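Side-chain contacts in TAF6 (Antonospora locustae, PDB 4ATG), which probably acts as a subunit of the general transcription factor TFIID, with a HEAT-repeat C-terminal domain that takes part in forming the complex with Taf9: residues 51-56 against 89-94; 65-70 against 104-109; 44-49 against 82-87; 72-77 against 111-116. All coordinates share one frame; numbering follows the deposited sequence.

The four contacts join alternate helices of an all-helical HEAT-repeat solenoid. Contacts 1 and 3 lie on one pair, helices 42-55 and 85-97, with centres about 11 Å apart; contacts 2 and 4 lie on the other, helices 60-75 and 104-121, again about 11 Å between centres. The pairs interleave along the chain. Between contacts 1 and 2, with centres about 10 Å apart, Ser91 OG is hydrogen-bonded to Tyr70 OH at 2.7 Å. Ile67 CG2 of contact 2 packs 3.7 Å from Ile113 CG1 of contact 4, and Leu92 CD1 of segment 89-94 reaches Ile113 CG2 at 3.7 Å. A bound sulfonic acid, NHE, lies beside contact 1.

Contact 1. Residues 51-56 against 89-94; sequences ELILKS and LPSLLT
Within the HEAT-repeat solenoid, helices 42-55 and 85-97 run side by side in the same direction, and Ile53 and Leu54 of the first meet Ser91 and Thr94 of the second. The local axes lie 10.3 Å apart at 14°, a spacing at which side-chain ends make the contact. Ile53 points toward the other helix and brings its CD1 methyl to Ser91 OG, at 3.5 Å. That hydroxyl has its polar partners elsewhere, Tyr70 OH of helix 60-75 and, weakly, Ser50 OG, so the isoleucine methyl touches an oxygen already satisfied. Leu54 starts off to one side but its end comes nearer, CD2 meeting Thr94 CG2 at 4.0 Å as the two side chains cross at about a right angle. Thr94 is divided by its first torsion (chi1 -65°): CG2 lies anti to its own N and takes the apolar contact, whereas OG1, beside N, turns back to donate to Pro90 O at 3.0 Å. The backbone Thr94 N reaches the same Pro90 O from the opposite face of its plane, at 2.9 Å. A bound 2-[N-cyclohexylamino]ethane sulfonic acid (NHE), probably taken up from the crystallisation liquor, lies about 3 Å from the Thr94 side chain. No hydrogen bond crosses between the segments; their association is by van der Waals contact, and both hydroxyls beside it are committed within the fold.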
loop_
_atom_site.group_PDB
_atom_site.type_symbol
_atom_site.label_atom_id
_atom_site.label_comp_id
_atom_site.label_asym_id
_atom_site.label_seq_id
_atom_site.Cartn_x
_atom_site.Cartn_y
_atom_site.Cartn_z
ATOM N N GLU A 51 6.178 9.472 -5.290
ATOM C CA GLU A 51 7.590 9.848 -5.473
ATOM C C GLU A 51 8.321 9.926 -4.138
ATOM O O GLU A 51 9.466 9.496 -4.027
ATOM C CB GLU A 51 7.712 11.190 -6.227
ATOM C CG GLU A 51 7.467 11.073 -7.723
ATOM C CD GLU A 51 7.325 12.371 -8.500
ATOM O OE1 GLU A 51 7.225 13.453 -7.873
ATOM O OE2 GLU A 51 7.279 12.297 -9.749
ATOM N N LEU A 52 7.648 10.439 -3.112
ATOM C CA LEU A 52 8.248 10.554 -1.782
ATOM C C LEU A 52 8.513 9.165 -1.196
ATOM O O LEU A 52 9.585 8.957 -0.632
ATOM C CB LEU A 52 7.331 11.408 -0.867
ATOM C CG LEU A 52 7.835 11.697 0.558
ATOM C CD1 LEU A 52 9.200 12.426 0.558
ATOM C CD2 LEU A 52 6.787 12.499 1.336
ATOM N N ILE A 53 7.583 8.190 -1.379
ATOM C CA ILE A 53 7.797 6.819 -0.886
ATOM C C ILE A 53 9.077 6.235 -1.499
ATOM O O ILE A 53 9.877 5.640 -0.783
ATOM C CB ILE A 53 6.553 5.940 -1.174
ATOM C CG1 ILE A 53 5.453 6.186 -0.094
ATOM C CG2 ILE A 53 6.898 4.437 -1.295
ATOM C CD1 ILE A 53 4.032 5.837 -0.601
ATOM N N LEU A 54 9.289 6.429 -2.825
ATOM C CA LEU A 54 10.493 5.905 -3.508
ATOM C C LEU A 54 11.783 6.484 -2.953
ATOM O O LEU A 54 12.827 5.837 -3.009
ATOM C CB LEU A 54 10.411 6.127 -5.036
ATOM C CG LEU A 54 9.214 5.470 -5.775
ATOM C CD1 LEU A 54 9.284 5.754 -7.272
ATOM C CD2 LEU A 54 9.148 3.951 -5.521
ATOM N N LYS A 55 11.701 7.687 -2.388
ATOM C CA LYS A 55 12.855 8.398 -1.813
ATOM C C LYS A 55 13.011 8.146 -0.315
ATOM O O LYS A 55 14.034 8.532 0.256
ATOM C CB LYS A 55 12.665 9.914 -2.036
ATOM C CG LYS A 55 13.011 10.375 -3.438
ATOM C CD LYS A 55 12.500 11.778 -3.697
ATOM C CE LYS A 55 12.822 12.253 -5.096
ATOM N NZ LYS A 55 12.049 13.474 -5.447
ATOM N N SER A 56 11.995 7.509 0.325
ATOM C CA SER A 56 11.935 7.342 1.784
ATOM C C SER A 56 11.960 5.920 2.329
ATOM O O SER A 56 11.493 5.692 3.455
ATOM C CB SER A 56 10.703 8.067 2.326
ATOM O OG SER A 56 10.595 9.371 1.780
ATOM N N LEU A 89 -2.680 1.759 -5.680
ATOM C CA LEU A 89 -2.390 0.345 -5.407
ATOM C C LEU A 89 -0.927 -0.061 -5.650
ATOM O O LEU A 89 -0.328 -0.591 -4.707
ATOM C CB LEU A 89 -3.373 -0.569 -6.153
ATOM C CG LEU A 89 -4.629 -0.965 -5.405
ATOM C CD1 LEU A 89 -5.609 -1.634 -6.361
ATOM C CD2 LEU A 89 -4.301 -1.965 -4.274
ATOM N N PRO A 90 -0.290 0.244 -6.809
ATOM C CA PRO A 90 1.122 -0.144 -6.976
ATOM C C PRO A 90 2.065 0.571 -6.003
ATOM O O PRO A 90 3.027 -0.038 -5.566
ATOM C CB PRO A 90 1.424 0.144 -8.453
ATOM C CG PRO A 90 0.422 1.102 -8.880
ATOM C CD PRO A 90 -0.812 0.867 -8.046
ATOM N N SER A 91 1.726 1.801 -5.571
ATOM C CA SER A 91 2.537 2.550 -4.603
ATOM C C SER A 91 2.435 1.872 -3.215
ATOM O O SER A 91 3.440 1.674 -2.546
ATOM C CB SER A 91 2.066 3.992 -4.524
ATOM O OG SER A 91 2.927 4.722 -3.674
ATOM N N LEU A 92 1.222 1.487 -2.807
ATOM C CA LEU A 92 1.048 0.721 -1.580
ATOM C C LEU A 92 1.756 -0.623 -1.688
ATOM O O LEU A 92 2.391 -1.040 -0.729
ATOM C CB LEU A 92 -0.418 0.479 -1.319
ATOM C CG LEU A 92 -1.237 1.660 -0.797
ATOM C CD1 LEU A 92 -2.748 1.283 -0.866
ATOM C CD2 LEU A 92 -0.805 2.030 0.628
ATOM N N LEU A 93 1.661 -1.297 -2.836
ATOM C CA LEU A 93 2.346 -2.586 -3.009
ATOM C C LEU A 93 3.859 -2.470 -2.926
ATOM O O LEU A 93 4.501 -3.391 -2.415
ATOM C CB LEU A 93 1.908 -3.293 -4.298
ATOM C CG LEU A 93 0.467 -3.811 -4.296
ATOM C CD1 LEU A 93 0.067 -4.220 -5.676
ATOM C CD2 LEU A 93 0.295 -5.009 -3.339
ATOM N N THR A 94 4.436 -1.317 -3.359
ATOM C CA THR A 94 5.889 -1.062 -3.223
ATOM C C THR A 94 6.256 -1.069 -1.718
ATOM O O THR A 94 7.309 -1.574 -1.348
ATOM C CB THR A 94 6.243 0.262 -3.881
ATOM O OG1 THR A 94 6.003 0.141 -5.286
ATOM C CG2 THR A 94 7.690 0.681 -3.638
#

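Contact 2. Residues 65-70 against 104-109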
loop_
_atom_site.group_PDB
_atom_site.type_symbol
_atom_site.label_atom_id
_atom_site.label_comp_id
_atom_site.label_asym_id
_atom_site.label_seq_id
_atom_site.Cartn_x
_atom_site.Cartn_y
_atom_site.Cartn_z
ATOM N N THR A 65 3.340 7.806 7.309
ATOM C CA THR A 65 2.554 9.019 6.996
ATOM C C THR A 65 2.008 8.945 5.575
ATOM O O THR A 65 0.848 9.268 5.377
ATOM C CB THR A 65 3.406 10.291 7.213
ATOM O OG1 THR A 65 3.797 10.309 8.583
ATOM C CG2 THR A 65 2.635 11.584 6.936
ATOM N N CYS A 66 2.822 8.495 4.600
ATOM C CA CYS A 66 2.396 8.373 3.186
ATOM C C CYS A 66 1.241 7.410 3.036
ATOM O O CYS A 66 0.262 7.724 2.367
ATOM C CB CYS A 66 3.571 7.970 2.313
ATOM S SG CYS A 66 4.815 9.273 2.136
ATOM N N ILE A 67 1.335 6.258 3.707
ATOM C CA ILE A 67 0.280 5.234 3.680
ATOM C C ILE A 67 -0.999 5.807 4.283
ATOM O O ILE A 67 -2.083 5.599 3.740
ATOM C CB ILE A 67 0.798 3.965 4.425
ATOM C CG1 ILE A 67 1.962 3.314 3.633
ATOM C CG2 ILE A 67 -0.353 2.946 4.648
ATOM C CD1 ILE A 67 2.909 2.369 4.549
ATOM N N ALA A 68 -0.874 6.532 5.411
ATOM C CA ALA A 68 -2.023 7.148 6.105
ATOM C C ALA A 68 -2.660 8.223 5.248
ATOM O O ALA A 68 -3.878 8.324 5.261
ATOM C CB ALA A 68 -1.587 7.723 7.451
ATOM N N LEU A 69 -1.850 9.002 4.470
ATOM C CA LEU A 69 -2.405 10.028 3.568
ATOM C C LEU A 69 -3.206 9.360 2.455
ATOM O O LEU A 69 -4.268 9.862 2.062
ATOM C CB LEU A 69 -1.297 10.908 2.989
ATOM C CG LEU A 69 -0.615 11.869 4.005
ATOM C CD1 LEU A 69 0.602 12.525 3.351
ATOM C CD2 LEU A 69 -1.568 12.962 4.424
ATOM N N TYR A 70 -2.708 8.242 1.915
ATOM C CA TYR A 70 -3.498 7.535 0.883
ATOM C C TYR A 70 -4.851 7.103 1.462
ATOM O O TYR A 70 -5.884 7.269 0.813
ATOM C CB TYR A 70 -2.789 6.277 0.403
ATOM C CG TYR A 70 -1.663 6.493 -0.592
ATOM C CD1 TYR A 70 -1.692 7.558 -1.496
ATOM C CD2 TYR A 70 -0.612 5.588 -0.681
ATOM C CE1 TYR A 70 -0.684 7.721 -2.454
ATOM C CE2 TYR A 70 0.388 5.730 -1.641
ATOM C CZ TYR A 70 0.357 6.807 -2.512
ATOM O OH TYR A 70 1.370 6.943 -3.423
ATOM N N ASP A 104 9.063 -4.083 9.373
ATOM C CA ASP A 104 7.934 -4.990 9.089
ATOM C C ASP A 104 6.588 -4.301 9.284
ATOM O O ASP A 104 5.624 -4.663 8.618
ATOM C CB ASP A 104 7.988 -6.243 9.981
ATOM C CG ASP A 104 9.009 -7.278 9.559
ATOM O OD1 ASP A 104 9.524 -7.185 8.416
ATOM O OD2 ASP A 104 9.257 -8.206 10.342
ATOM N N ASP A 105 6.513 -3.349 10.228
ATOM C CA ASP A 105 5.285 -2.598 10.516
ATOM C C ASP A 105 4.832 -1.767 9.307
ATOM O O ASP A 105 3.629 -1.575 9.115
ATOM C CB ASP A 105 5.486 -1.684 11.733
ATOM C CG ASP A 105 5.513 -2.418 13.058
ATOM O OD1 ASP A 105 5.092 -3.601 13.095
ATOM O OD2 ASP A 105 5.917 -1.801 14.068
ATOM N N VAL A 106 5.781 -1.282 8.504
ATOM C CA VAL A 106 5.457 -0.516 7.286
ATOM C C VAL A 106 4.775 -1.451 6.289
ATOM O O VAL A 106 3.747 -1.111 5.719
ATOM C CB VAL A 106 6.711 0.160 6.661
ATOM C CG1 VAL A 106 6.406 0.726 5.266
ATOM C CG2 VAL A 106 7.255 1.244 7.581
ATOM N N ARG A 107 5.357 -2.627 6.092
ATOM C CA ARG A 107 4.844 -3.617 5.151
ATOM C C ARG A 107 3.430 -4.034 5.528
ATOM O O ARG A 107 2.559 -4.088 4.664
ATOM C CB ARG A 107 5.745 -4.846 5.122
ATOM C CG ARG A 107 7.170 -4.540 4.680
ATOM C CD ARG A 107 8.012 -5.806 4.674
ATOM N NE ARG A 107 9.413 -5.514 4.364
ATOM C CZ ARG A 107 9.901 -5.341 3.141
ATOM N NH1 ARG A 107 9.112 -5.447 2.081
ATOM N NH2 ARG A 107 11.179 -5.054 2.968
ATOM N N LYS A 108 3.211 -4.319 6.805
ATOM C CA LYS A 108 1.903 -4.738 7.298
ATOM C C LYS A 108 0.885 -3.613 7.200
ATOM O O LYS A 108 -0.269 -3.879 6.834
ATOM C CB LYS A 108 2.001 -5.220 8.742
ATOM C CG LYS A 108 2.765 -6.530 8.875
ATOM C CD LYS A 108 2.913 -6.870 10.346
ATOM C CE LYS A 108 3.487 -8.236 10.516
ATOM N NZ LYS A 108 3.999 -8.431 11.898
ATOM N N MET A 109 1.291 -2.366 7.551
ATOM C CA MET A 109 0.387 -1.208 7.513
ATOM C C MET A 109 -0.096 -0.979 6.084
ATOM O O MET A 109 -1.285 -0.780 5.864
ATOM C CB MET A 109 1.094 0.053 8.022
ATOM C CG MET A 109 0.199 1.259 8.029
ATOM S SD MET A 109 1.145 2.755 8.354
ATOM C CE MET A 109 -0.142 3.946 8.377
#
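Met109 leaves its helix with CG anti to the backbone N (chi1 -179°) and stays extended to its end, which carries the thioether slantwise across Ile67; Ile67 in turn has CG2 anti to its N and CG1 beside it (chi1 -67°), turning one branch to Met109 and the other to Val106. Ile67 CG2 meets Met109 CG at 3.8 Å, and the SD of Met109 passes the same CG2 at 4.0 Å. Beyond the sulfur, Met109 CE reaches over to Ala68, 4.1 Å from its CB. Met109 was modelled in two conformers; the contacts given here are those of one. The longer arm of Ile67 goes the other way: its CD1 lies 3.9 Å from Val106 CG1 and 3.8 Å from the backbone oxygen of that residue, Val106 O, the two side chains crossing obliquely. These residues meet between helices 60-75 and 104-121, two nearly parallel helices of the HEAT-repeat domain whose local axes are 10.6 Å apart at 11°. Around them, Val106 also leans on Ala60 and Leu63, Met109 touches Lys64, and Ala68 also meets Ile29 of helix 25-34. Side chain against side chain, the contacts are carbon or thioether on carbon, and no hydrogen bond crosses; the interface therefore rests on dispersion and on the burial of Ile67 and Val106, while Met109 keeps some exposure, with shape rather than polar pairing setting how the groups fit.

Contact 3. Residues 44-49 against 82-87; sequences YFIQHI and DPYLHQ
Ile46, within helix 42-55, faces the start of helix 85-97, its CA coming to 7.3 Å from the CA of Gln87, the closest such approach of the two segments. Ile46 meets both its partners, one with each branch. With CG1 anti to its carbonyl carbon and CG2 anti to its N (chi1 -64°), it sends CD1 against Tyr84 and CG2 against Gln87. The CD1 methyl is tight on Tyr84 CB at 3.4 Å and lies 3.9 Å from CG of that tyrosine, meeting the root of the ring obliquely. In this stretch of the HEAT-repeat solenoid, Ile46 of one helix thus packs on residues at and just ahead of the next-but-one, helix 85-97. The Tyr84 side chain also touches Val42 and Pro43 at the beginning of helix 42-55. Gln87 comes across Ile46 at about a right angle, its CB and OE1 both 3.8 Å from Ile46 CG2, so the methyl sits against the aliphatic root and the amide oxygen together. Tyr84 and Gln87 are linked through the backbone, Gln87 N donating to Tyr84 O at 3.0 Å.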
loop_
_atom_site.group_PDB
_atom_site.type_symbol
_atom_site.label_atom_id
_atom_site.label_comp_id
_atom_site.label_asym_id
_atom_site.label_seq_id
_atom_site.Cartn_x
_atom_site.Cartn_y
_atom_site.Cartn_z
ATOM N N TYR A 44 -2.275 15.091 -7.961
ATOM C CA TYR A 44 -0.989 15.679 -7.584
ATOM C C TYR A 44 -0.516 15.144 -6.230
ATOM O O TYR A 44 0.672 14.872 -6.065
ATOM C CB TYR A 44 -1.064 17.206 -7.621
ATOM C CG TYR A 44 -1.336 17.717 -9.022
ATOM C CD1 TYR A 44 -0.490 17.394 -10.081
ATOM C CD2 TYR A 44 -2.495 18.432 -9.312
ATOM C CE1 TYR A 44 -0.791 17.767 -11.386
ATOM C CE2 TYR A 44 -2.758 18.888 -10.604
ATOM C CZ TYR A 44 -1.886 18.580 -11.633
ATOM O OH TYR A 44 -2.151 19.017 -12.909
ATOM N N PHE A 45 -1.445 14.961 -5.277
ATOM C CA PHE A 45 -1.077 14.385 -3.976
ATOM C C PHE A 45 -0.554 12.964 -4.205
ATOM O O PHE A 45 0.492 12.608 -3.680
ATOM C CB PHE A 45 -2.288 14.343 -3.031
ATOM C CG PHE A 45 -2.606 15.650 -2.334
ATOM C CD1 PHE A 45 -1.628 16.330 -1.608
ATOM C CD2 PHE A 45 -3.906 16.126 -2.287
ATOM C CE1 PHE A 45 -1.931 17.515 -0.919
ATOM C CE2 PHE A 45 -4.217 17.301 -1.573
ATOM C CZ PHE A 45 -3.221 18.007 -0.933
ATOM N N ILE A 46 -1.267 12.172 -5.009
ATOM C CA ILE A 46 -0.856 10.796 -5.300
ATOM C C ILE A 46 0.486 10.763 -6.011
ATOM O O ILE A 46 1.341 9.968 -5.638
ATOM C CB ILE A 46 -1.952 10.008 -6.054
ATOM C CG1 ILE A 46 -3.199 9.855 -5.166
ATOM C CG2 ILE A 46 -1.420 8.625 -6.511
ATOM C CD1 ILE A 46 -4.400 9.607 -5.929
ATOM N N GLN A 47 0.691 11.631 -7.008
ATOM C CA GLN A 47 1.987 11.689 -7.713
ATOM C C GLN A 47 3.122 12.051 -6.733
ATOM O O GLN A 47 4.166 11.390 -6.740
ATOM C CB GLN A 47 1.921 12.705 -8.884
ATOM C CG GLN A 47 3.137 12.698 -9.796
ATOM C CD GLN A 47 3.385 14.042 -10.451
ATOM O OE1 GLN A 47 2.512 14.924 -10.528
ATOM N NE2 GLN A 47 4.597 14.229 -10.942
ATOM N N HIS A 48 2.934 13.086 -5.870
ATOM C CA HIS A 48 3.996 13.465 -4.910
ATOM C C HIS A 48 4.255 12.377 -3.896
ATOM O O HIS A 48 5.418 12.069 -3.597
ATOM C CB HIS A 48 3.665 14.767 -4.155
ATOM C CG HIS A 48 4.645 15.081 -3.056
ATOM N ND1 HIS A 48 5.829 15.748 -3.315
ATOM C CD2 HIS A 48 4.594 14.786 -1.734
ATOM C CE1 HIS A 48 6.445 15.861 -2.146
ATOM N NE2 HIS A 48 5.740 15.297 -1.166
ATOM N N ILE A 49 3.176 11.855 -3.296
ATOM C CA ILE A 49 3.298 10.833 -2.255
ATOM C C ILE A 49 4.021 9.604 -2.826
ATOM O O ILE A 49 4.918 9.094 -2.163
ATOM C CB ILE A 49 1.935 10.489 -1.576
ATOM C CG1 ILE A 49 1.386 11.707 -0.790
ATOM C CG2 ILE A 49 2.081 9.289 -0.633
ATOM C CD1 ILE A 49 -0.238 11.652 -0.585
ATOM N N ASP A 82 -12.069 6.552 -7.013
ATOM C CA ASP A 82 -12.060 5.467 -8.010
ATOM C C ASP A 82 -11.110 5.633 -9.201
ATOM O O ASP A 82 -10.411 4.665 -9.482
ATOM C CB ASP A 82 -13.468 5.122 -8.514
ATOM C CG ASP A 82 -14.494 4.839 -7.424
ATOM O OD1 ASP A 82 -14.450 5.524 -6.368
ATOM O OD2 ASP A 82 -15.407 4.007 -7.667
ATOM N N PRO A 83 -11.023 6.807 -9.881
ATOM C CA PRO A 83 -10.095 6.934 -11.030
ATOM C C PRO A 83 -8.612 6.847 -10.694
ATOM O O PRO A 83 -7.794 6.763 -11.607
ATOM C CB PRO A 83 -10.403 8.333 -11.593
ATOM C CG PRO A 83 -11.700 8.741 -11.001
ATOM C CD PRO A 83 -11.731 8.085 -9.651
ATOM N N TYR A 84 -8.274 6.870 -9.405
ATOM C CA TYR A 84 -6.887 6.904 -8.944
ATOM C C TYR A 84 -6.434 5.651 -8.238
ATOM O O TYR A 84 -5.261 5.551 -7.903
ATOM C CB TYR A 84 -6.662 8.149 -8.056
ATOM C CG TYR A 84 -7.060 9.420 -8.772
ATOM C CD1 TYR A 84 -6.280 9.935 -9.807
ATOM C CD2 TYR A 84 -8.260 10.061 -8.479
ATOM C CE1 TYR A 84 -6.671 11.076 -10.509
ATOM C CE2 TYR A 84 -8.653 11.210 -9.168
ATOM C CZ TYR A 84 -7.867 11.697 -10.197
ATOM O OH TYR A 84 -8.273 12.792 -10.921
ATOM N N LEU A 85 -7.334 4.662 -8.052
ATOM C CA LEU A 85 -6.947 3.413 -7.380
ATOM C C LEU A 85 -5.839 2.697 -8.141
ATOM O O LEU A 85 -5.014 2.032 -7.523
ATOM C CB LEU A 85 -8.156 2.481 -7.218
ATOM C CG LEU A 85 -9.272 3.030 -6.305
ATOM C CD1 LEU A 85 -10.467 2.153 -6.378
ATOM C CD2 LEU A 85 -8.788 3.147 -4.823
ATOM N N HIS A 86 -5.808 2.840 -9.467
ATOM C CA HIS A 86 -4.779 2.228 -10.316
ATOM C C HIS A 86 -3.374 2.789 -10.062
ATOM O O HIS A 86 -2.386 2.114 -10.355
ATOM C CB HIS A 86 -5.164 2.295 -11.799
ATOM C CG HIS A 86 -4.877 3.611 -12.450
ATOM N ND1 HIS A 86 -5.636 4.741 -12.170
ATOM C CD2 HIS A 86 -3.925 3.937 -13.352
ATOM C CE1 HIS A 86 -5.130 5.710 -12.920
ATOM N NE2 HIS A 86 -4.091 5.279 -13.639
ATOM N N GLN A 87 -3.289 4.012 -9.550
ATOM C CA GLN A 87 -2.022 4.671 -9.154
ATOM C C GLN A 87 -1.679 4.423 -7.670
ATOM O O GLN A 87 -0.508 4.252 -7.314
ATOM C CB GLN A 87 -2.108 6.183 -9.382
ATOM C CG GLN A 87 -2.292 6.587 -10.841
ATOM C CD GLN A 87 -2.597 8.058 -10.995
ATOM O OE1 GLN A 87 -2.766 8.802 -10.025
ATOM N NE2 GLN A 87 -2.715 8.505 -12.229
#

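Contact 4. Residues 72-77 against 111-116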
loop_
_atom_site.group_PDB
_atom_site.type_symbol
_atom_site.label_atom_id
_atom_site.label_comp_id
_atom_site.label_asym_id
_atom_site.label_seq_id
_atom_site.Cartn_x
_atom_site.Cartn_y
_atom_site.Cartn_z
ATOM N N SER A 72 -6.480 8.402 3.935
ATOM C CA SER A 72 -7.334 9.574 4.179
ATOM C C SER A 72 -8.057 9.941 2.885
ATOM O O SER A 72 -9.251 10.191 2.912
ATOM C CB SER A 72 -6.510 10.779 4.636
ATOM O OG SER A 72 -6.109 10.683 5.995
ATOM N N LEU A 73 -7.332 9.987 1.761
ATOM C CA LEU A 73 -7.961 10.364 0.474
ATOM C C LEU A 73 -8.994 9.300 0.057
ATOM O O LEU A 73 -10.102 9.640 -0.388
ATOM C CB LEU A 73 -6.874 10.499 -0.602
ATOM C CG LEU A 73 -5.938 11.718 -0.496
ATOM C CD1 LEU A 73 -4.851 11.635 -1.598
ATOM C CD2 LEU A 73 -6.707 13.013 -0.661
ATOM N N ILE A 74 -8.669 8.017 0.294
ATOM C CA ILE A 74 -9.612 6.914 -0.014
ATOM C C ILE A 74 -10.906 7.078 0.806
ATOM O O ILE A 74 -12.001 6.850 0.280
ATOM C CB ILE A 74 -8.930 5.529 0.231
ATOM C CG1 ILE A 74 -7.832 5.257 -0.812
ATOM C CG2 ILE A 74 -9.974 4.357 0.223
ATOM C CD1 ILE A 74 -6.877 4.156 -0.385
ATOM N N LYS A 75 -10.785 7.479 2.084
ATOM C CA LYS A 75 -11.941 7.660 2.995
ATOM C C LYS A 75 -12.688 8.993 2.912
ATOM O O LYS A 75 -13.781 9.121 3.473
ATOM C CB LYS A 75 -11.528 7.428 4.461
ATOM C CG LYS A 75 -11.106 5.982 4.791
ATOM C CD LYS A 75 -12.251 4.969 4.721
ATOM C CE LYS A 75 -13.064 4.847 5.993
ATOM N NZ LYS A 75 -14.008 3.691 5.934
ATOM N N ASN A 76 -12.092 9.990 2.277
ATOM C CA ASN A 76 -12.686 11.330 2.188
ATOM C C ASN A 76 -13.990 11.322 1.418
ATOM O O ASN A 76 -14.019 11.020 0.230
ATOM C CB ASN A 76 -11.652 12.349 1.637
ATOM C CG ASN A 76 -12.056 13.796 1.745
ATOM O OD1 ASN A 76 -13.240 14.136 1.744
ATOM N ND2 ASN A 76 -11.072 14.692 1.870
ATOM N N LYS A 77 -15.091 11.612 2.123
ATOM C CA LYS A 77 -16.434 11.648 1.517
ATOM C C LYS A 77 -16.570 12.770 0.441
ATOM O O LYS A 77 -17.511 12.761 -0.359
ATOM C CB LYS A 77 -17.514 11.761 2.622
ATOM C CG LYS A 77 -17.626 13.139 3.270
ATOM C CD LYS A 77 -18.763 13.167 4.318
ATOM C CE LYS A 77 -19.111 14.565 4.769
ATOM N NZ LYS A 77 -20.079 14.542 5.892
ATOM N N ALA A 111 -0.095 -3.242 3.681
ATOM C CA ALA A 111 -0.879 -4.436 3.315
ATOM C C ALA A 111 -2.334 -4.293 3.788
ATOM O O ALA A 111 -3.252 -4.710 3.075
ATOM C CB ALA A 111 -0.253 -5.695 3.924
ATOM N N ASP A 112 -2.547 -3.668 4.971
ATOM C CA ASP A 112 -3.872 -3.410 5.524
ATOM C C ASP A 112 -4.684 -2.492 4.606
ATOM O O ASP A 112 -5.899 -2.681 4.452
ATOM C CB ASP A 112 -3.755 -2.786 6.903
ATOM C CG ASP A 112 -3.169 -3.724 7.946
ATOM O OD1 ASP A 112 -3.238 -4.965 7.743
ATOM O OD2 ASP A 112 -2.655 -3.221 8.970
ATOM N N ILE A 113 -4.013 -1.506 3.986
ATOM C CA ILE A 113 -4.703 -0.582 3.066
ATOM C C ILE A 113 -4.987 -1.277 1.765
ATOM O O ILE A 113 -6.075 -1.095 1.202
ATOM C CB ILE A 113 -3.967 0.789 2.911
ATOM C CG1 ILE A 113 -3.642 1.390 4.329
ATOM C CG2 ILE A 113 -4.849 1.788 2.080
ATOM C CD1 ILE A 113 -4.837 1.553 5.291
ATOM N N VAL A 114 -4.048 -2.098 1.286
ATOM C CA VAL A 114 -4.306 -2.905 0.074
ATOM C C VAL A 114 -5.546 -3.776 0.310
ATOM O O VAL A 114 -6.367 -3.930 -0.600
ATOM C CB VAL A 114 -3.097 -3.783 -0.325
ATOM C CG1 VAL A 114 -3.461 -4.799 -1.426
ATOM C CG2 VAL A 114 -1.921 -2.921 -0.764
ATOM N N LYS A 115 -5.675 -4.354 1.517
ATOM C CA LYS A 115 -6.841 -5.194 1.850
ATOM C C LYS A 115 -8.132 -4.376 1.809
ATOM O O LYS A 115 -9.131 -4.828 1.270
ATOM C CB LYS A 115 -6.683 -5.867 3.219
ATOM C CG LYS A 115 -7.996 -6.539 3.694
ATOM C CD LYS A 115 -7.868 -7.220 5.042
ATOM C CE LYS A 115 -9.206 -7.778 5.521
ATOM N NZ LYS A 115 -9.881 -8.582 4.456
ATOM N N TYR A 116 -8.105 -3.180 2.351
ATOM C CA TYR A 116 -9.290 -2.309 2.350
ATOM C C TYR A 116 -9.735 -2.043 0.905
ATOM O O TYR A 116 -10.938 -2.082 0.612
ATOM C CB TYR A 116 -8.967 -0.975 3.038
ATOM C CG TYR A 116 -10.179 -0.076 3.122
ATOM C CD1 TYR A 116 -11.065 -0.174 4.185
ATOM C CD2 TYR A 116 -10.482 0.823 2.095
ATOM C CE1 TYR A 116 -12.207 0.623 4.252
ATOM C CE2 TYR A 116 -11.611 1.645 2.165
ATOM C CZ TYR A 116 -12.478 1.524 3.239
ATOM O OH TYR A 116 -13.586 2.324 3.353
#
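Lys75 and Ile74, at the end of helix 60-75, both lie against Tyr116 of helix 104-121, so that in this part of the HEAT-repeat solenoid the ring of one helix spans to two consecutive residues of the other. Lys75 NZ donates a hydrogen bond to Tyr116 OH at 3.0 Å, the single polar link between the segments. The lysine chain is bent at chi2 (-68°) and chi3 (-86°), which puts NZ at the hydroxyl. Its amine therefore approaches with the aliphatic chain packed obliquely against the phenol end of the ring. Nearer the helices, Ile74 CG2 touches Tyr116 CE2 at 3.7 Å as the two side chains slide past each other in opposite directions. The other branch of Ile74 ends in CD1, 4.0 Å from Ile113 CG2, a methyl-to-methyl contact one turn before the tyrosine. In the next shell, Phe71 meets the Tyr116 ring edge-to-face, and Lys75 also touches Glu33 of helix 25-34. Ile74 is backed by Ile88 of helix 85-97 and by Ile81 in a loop, while Ile113 packs on Leu92, so the apolar part of the contact continues into helix 85-97. At the outer end of the ring, the same bends of the lysine that place its amine also lay Lys75 CD 3.3 Å from Tyr116 OH, closer than Lys75 CE, which is 3.7 Å from that oxygen.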